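Local coordinates for Succinylglutamatedesuccinylase/aspartoacylase (Rhodobacter sphaeroides 2.4.1, PDB 3CDX), which binds a metal ion, seen here as calcium, and probably acts as a zinc-dependent hydrolase on carbon-nitrogen bonds in linear amides, at residues A[134-147]-A[198-210]. Numbering follows the deposited sequence.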
# COMPACT_ATOMS: atom_id res chain seq x y z
N LEU A 134 -3.46 25.62 -14.95
CA LEU A 134 -3.79 26.78 -14.13
C LEU A 134 -2.93 28.00 -14.46
O LEU A 134 -3.44 29.09 -14.52
CB LEU A 134 -3.67 26.44 -12.67
CG LEU A 134 -4.90 25.72 -12.20
CD1 LEU A 134 -4.42 24.66 -11.22
CD2 LEU A 134 -5.95 26.72 -11.58
N ASP A 135 -1.64 27.76 -14.69
CA ASP A 135 -0.64 28.82 -15.00
C ASP A 135 -0.72 29.31 -16.44
O ASP A 135 -0.65 30.52 -16.68
CB ASP A 135 0.79 28.36 -14.71
CG ASP A 135 1.86 29.36 -15.28
OD1 ASP A 135 1.96 30.51 -14.77
OD2 ASP A 135 2.57 29.00 -16.23
N SER A 136 -0.89 28.40 -17.38
CA SER A 136 -0.92 28.77 -18.80
C SER A 136 -2.28 29.15 -19.35
O SER A 136 -2.35 29.86 -20.31
CB SER A 136 -0.35 27.63 -19.65
OG SER A 136 1.03 27.51 -19.33
N VAL A 137 -3.37 28.64 -18.78
CA VAL A 137 -4.69 28.88 -19.35
C VAL A 137 -5.50 29.85 -18.49
O VAL A 137 -6.12 30.78 -19.00
CB VAL A 137 -5.48 27.55 -19.54
CG1 VAL A 137 -6.90 27.80 -20.08
CG2 VAL A 137 -4.68 26.57 -20.45
N ILE A 138 -5.53 29.61 -17.18
CA ILE A 138 -6.41 30.41 -16.32
C ILE A 138 -5.70 31.69 -15.87
O ILE A 138 -6.20 32.80 -16.08
CB ILE A 138 -6.93 29.56 -15.10
CG1 ILE A 138 -7.74 28.34 -15.59
CG2 ILE A 138 -7.71 30.41 -14.12
CD1 ILE A 138 -9.03 28.66 -16.45
N LEU A 139 -4.51 31.52 -15.29
CA LEU A 139 -3.76 32.66 -14.69
C LEU A 139 -3.50 33.91 -15.57
O LEU A 139 -3.64 35.03 -15.08
CB LEU A 139 -2.49 32.16 -14.02
CG LEU A 139 -1.62 33.18 -13.31
CD1 LEU A 139 -2.51 33.98 -12.30
CD2 LEU A 139 -0.39 32.52 -12.66
N PRO A 140 -3.14 33.74 -16.87
CA PRO A 140 -2.92 34.95 -17.68
C PRO A 140 -4.14 35.88 -17.80
O PRO A 140 -4.00 37.03 -18.21
CB PRO A 140 -2.55 34.38 -19.08
CG PRO A 140 -2.00 32.98 -18.75
CD PRO A 140 -2.89 32.51 -17.65
N MET A 141 -5.35 35.39 -17.52
CA MET A 141 -6.55 36.26 -17.62
C MET A 141 -6.67 37.27 -16.46
O MET A 141 -7.45 38.19 -16.53
CB MET A 141 -7.82 35.42 -17.70
CG MET A 141 -8.09 34.77 -19.10
SD MET A 141 -9.62 33.80 -19.12
CE MET A 141 -9.20 32.35 -18.16
N ALA A 142 -5.88 37.09 -15.40
CA ALA A 142 -6.06 37.85 -14.14
C ALA A 142 -5.25 39.11 -14.02
O ALA A 142 -4.11 39.17 -14.44
CB ALA A 142 -5.75 36.96 -12.93
N ASP A 143 -5.87 40.08 -13.35
CA ASP A 143 -5.25 41.32 -12.91
C ASP A 143 -4.80 41.18 -11.46
O ASP A 143 -3.79 41.77 -11.03
CB ASP A 143 -6.30 42.43 -13.05
CG ASP A 143 -6.61 42.70 -14.50
OD1 ASP A 143 -5.69 43.13 -15.20
OD2 ASP A 143 -7.71 42.41 -14.98
N ILE A 144 -5.57 40.40 -10.70
CA ILE A 144 -5.17 40.04 -9.34
C ILE A 144 -5.57 38.59 -9.03
O ILE A 144 -6.60 38.13 -9.48
CB ILE A 144 -5.76 41.03 -8.28
CG1 ILE A 144 -5.29 40.64 -6.86
CG2 ILE A 144 -7.28 41.09 -8.39
CD1 ILE A 144 -5.74 41.59 -5.80
N SER A 145 -4.75 37.91 -8.22
CA SER A 145 -5.06 36.57 -7.72
C SER A 145 -5.03 36.52 -6.19
O SER A 145 -4.11 37.07 -5.55
CB SER A 145 -4.08 35.53 -8.30
OG SER A 145 -3.91 34.39 -7.43
N VAL A 146 -6.07 35.90 -5.64
CA VAL A 146 -6.10 35.49 -4.23
C VAL A 146 -6.12 33.94 -4.20
O VAL A 146 -7.06 33.30 -4.65
CB VAL A 146 -7.28 36.08 -3.42
CG1 VAL A 146 -7.10 35.78 -1.91
CG2 VAL A 146 -7.41 37.63 -3.64
N ASP A 147 -5.03 33.37 -3.73
CA ASP A 147 -4.91 31.92 -3.64
C ASP A 147 -5.10 31.56 -2.16
O ASP A 147 -4.29 31.93 -1.29
CB ASP A 147 -3.57 31.45 -4.28
CG ASP A 147 -3.43 29.93 -4.34
OD1 ASP A 147 -4.46 29.18 -4.44
OD2 ASP A 147 -2.27 29.48 -4.23
N THR A 198 5.62 27.23 -6.43
CA THR A 198 4.25 27.39 -5.96
C THR A 198 3.40 28.09 -7.02
O THR A 198 3.93 28.73 -7.95
CB THR A 198 4.17 28.25 -4.69
OG1 THR A 198 4.63 29.56 -5.01
CG2 THR A 198 5.00 27.63 -3.54
N PHE A 199 2.09 28.01 -6.86
CA PHE A 199 1.22 28.83 -7.72
C PHE A 199 1.47 30.33 -7.57
O PHE A 199 1.49 31.06 -8.56
CB PHE A 199 -0.24 28.53 -7.45
CG PHE A 199 -1.19 29.31 -8.31
CD1 PHE A 199 -1.21 29.15 -9.70
CD2 PHE A 199 -2.10 30.19 -7.72
CE1 PHE A 199 -2.13 29.85 -10.49
CE2 PHE A 199 -3.02 30.91 -8.50
CZ PHE A 199 -3.04 30.73 -9.88
N THR A 200 1.66 30.80 -6.34
CA THR A 200 1.91 32.24 -6.13
C THR A 200 3.15 32.71 -6.90
O THR A 200 3.14 33.79 -7.49
CB THR A 200 1.93 32.65 -4.62
OG1 THR A 200 2.93 31.91 -3.90
CG2 THR A 200 0.58 32.37 -3.95
N SER A 201 4.20 31.88 -6.95
CA SER A 201 5.42 32.26 -7.68
C SER A 201 5.14 32.42 -9.18
O SER A 201 5.80 33.22 -9.84
CB SER A 201 6.58 31.30 -7.40
OG SER A 201 6.38 30.05 -8.05
N CYS A 202 4.15 31.69 -9.69
CA CYS A 202 3.68 31.86 -11.06
C CYS A 202 3.00 33.21 -11.24
O CYS A 202 3.29 33.92 -12.19
CB CYS A 202 2.70 30.77 -11.45
SG CYS A 202 3.48 29.23 -11.71
N VAL A 203 2.08 33.53 -10.34
CA VAL A 203 1.37 34.81 -10.36
C VAL A 203 2.39 35.95 -10.35
O VAL A 203 2.28 36.92 -11.12
CB VAL A 203 0.40 34.96 -9.15
CG1 VAL A 203 -0.32 36.34 -9.21
CG2 VAL A 203 -0.63 33.77 -9.03
N GLU A 204 3.40 35.81 -9.47
CA GLU A 204 4.45 36.80 -9.31
C GLU A 204 5.31 36.90 -10.56
O GLU A 204 5.55 38.00 -11.05
CB GLU A 204 5.28 36.54 -8.04
CG GLU A 204 4.63 37.25 -6.81
CD GLU A 204 4.96 36.60 -5.46
OE1 GLU A 204 5.85 35.73 -5.44
OE2 GLU A 204 4.33 36.96 -4.41
N ARG A 205 5.72 35.77 -11.12
CA ARG A 205 6.52 35.77 -12.34
C ARG A 205 5.82 36.51 -13.49
O ARG A 205 6.47 37.22 -14.26
CB ARG A 205 6.86 34.35 -12.77
N ARG A 206 4.50 36.36 -13.59
CA ARG A 206 3.70 37.06 -14.58
C ARG A 206 3.38 38.52 -14.21
O ARG A 206 2.69 39.23 -14.95
CB ARG A 206 2.41 36.28 -14.82
CG ARG A 206 2.61 34.98 -15.62
CD ARG A 206 1.32 34.09 -15.67
NE ARG A 206 1.63 32.84 -16.37
CZ ARG A 206 1.70 32.70 -17.70
NH1 ARG A 206 1.43 33.72 -18.48
NH2 ARG A 206 2.02 31.53 -18.24
N GLY A 207 3.87 38.98 -13.06
CA GLY A 207 3.68 40.37 -12.65
C GLY A 207 2.24 40.77 -12.34
O GLY A 207 1.86 41.93 -12.48
N ILE A 208 1.44 39.79 -11.93
CA ILE A 208 0.05 39.96 -11.48
C ILE A 208 0.08 40.15 -9.96
O ILE A 208 0.90 39.54 -9.29
CB ILE A 208 -0.75 38.65 -11.87
CG1 ILE A 208 -0.83 38.50 -13.40
CG2 ILE A 208 -2.13 38.56 -11.18
CD1 ILE A 208 -0.98 37.05 -13.90
N VAL A 209 -0.78 41.01 -9.42
CA VAL A 209 -0.88 41.17 -7.95
C VAL A 209 -1.29 39.83 -7.31
O VAL A 209 -2.28 39.24 -7.69
CB VAL A 209 -1.85 42.28 -7.55
CG1 VAL A 209 -1.99 42.34 -6.07
CG2 VAL A 209 -1.36 43.66 -8.11
N SER A 210 -0.50 39.35 -6.37
CA SER A 210 -0.71 38.04 -5.79
C SER A 210 -0.84 38.14 -4.26
O SER A 210 0.07 38.67 -3.57
CB SER A 210 0.49 37.16 -6.18
OG SER A 210 0.61 35.99 -5.41
O HOH W 1 2.60 30.19 -20.91
O HOH W 2 -1.93 34.65 -5.38
O HOH W 3 0.66 29.00 -3.75
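In the catalytic domain of this M14-like fold, parallel neighbours 144-148 and 209-214 lie side by side in the central sheet, and the helices that lead into them, 126-138 and 199-205, pack together over the face bearing Ser145 and Ser210. Ser145 N donates to Val209 O, 2.9 Å away, in a nearly straight bond, and the ladder continues from Ser145 to Leu211, while Ile144 and Val209 meet CG1 to CG1 on the other face, next to helix 169-182. From the turn after helix 126-138, Leu139 puts CD1 against both Val203 CG2 and Ile208 CD1, and lays CD2 on the backbone N of Val203, 3.5 Å away. Phe199, which a chi1 of -179° extends toward 134-147, has Val203 CG2 over one face of its ring and Leu134 O near its edge. At the opposite edge, by CD2, stands the carboxylate of Asp147, CG lying 3.6 Å from Phe199 CD2, with its plane turned 79° from the ring. Asp147 OD2 accepts from a water and is hydrogen-bonded to NE2 of the calcium ligand His149, so this second-shell carboxylate probably orients the imidazole. Ser145 OG and Ser210 OG share another water, which links the two strands beneath helix 199-205. At the more exposed end, Pro140 CG lies over one face of the Arg206 guanidinium, 3.5 Å from NH1. Arg206 and Asp135 form a two-pronged salt bridge: NE reaches OD1 at 2.8 Å and NH2 reaches OD2 at 3.3 Å, both nearly straight and in the guanidinium plane but well above that of the carboxylate.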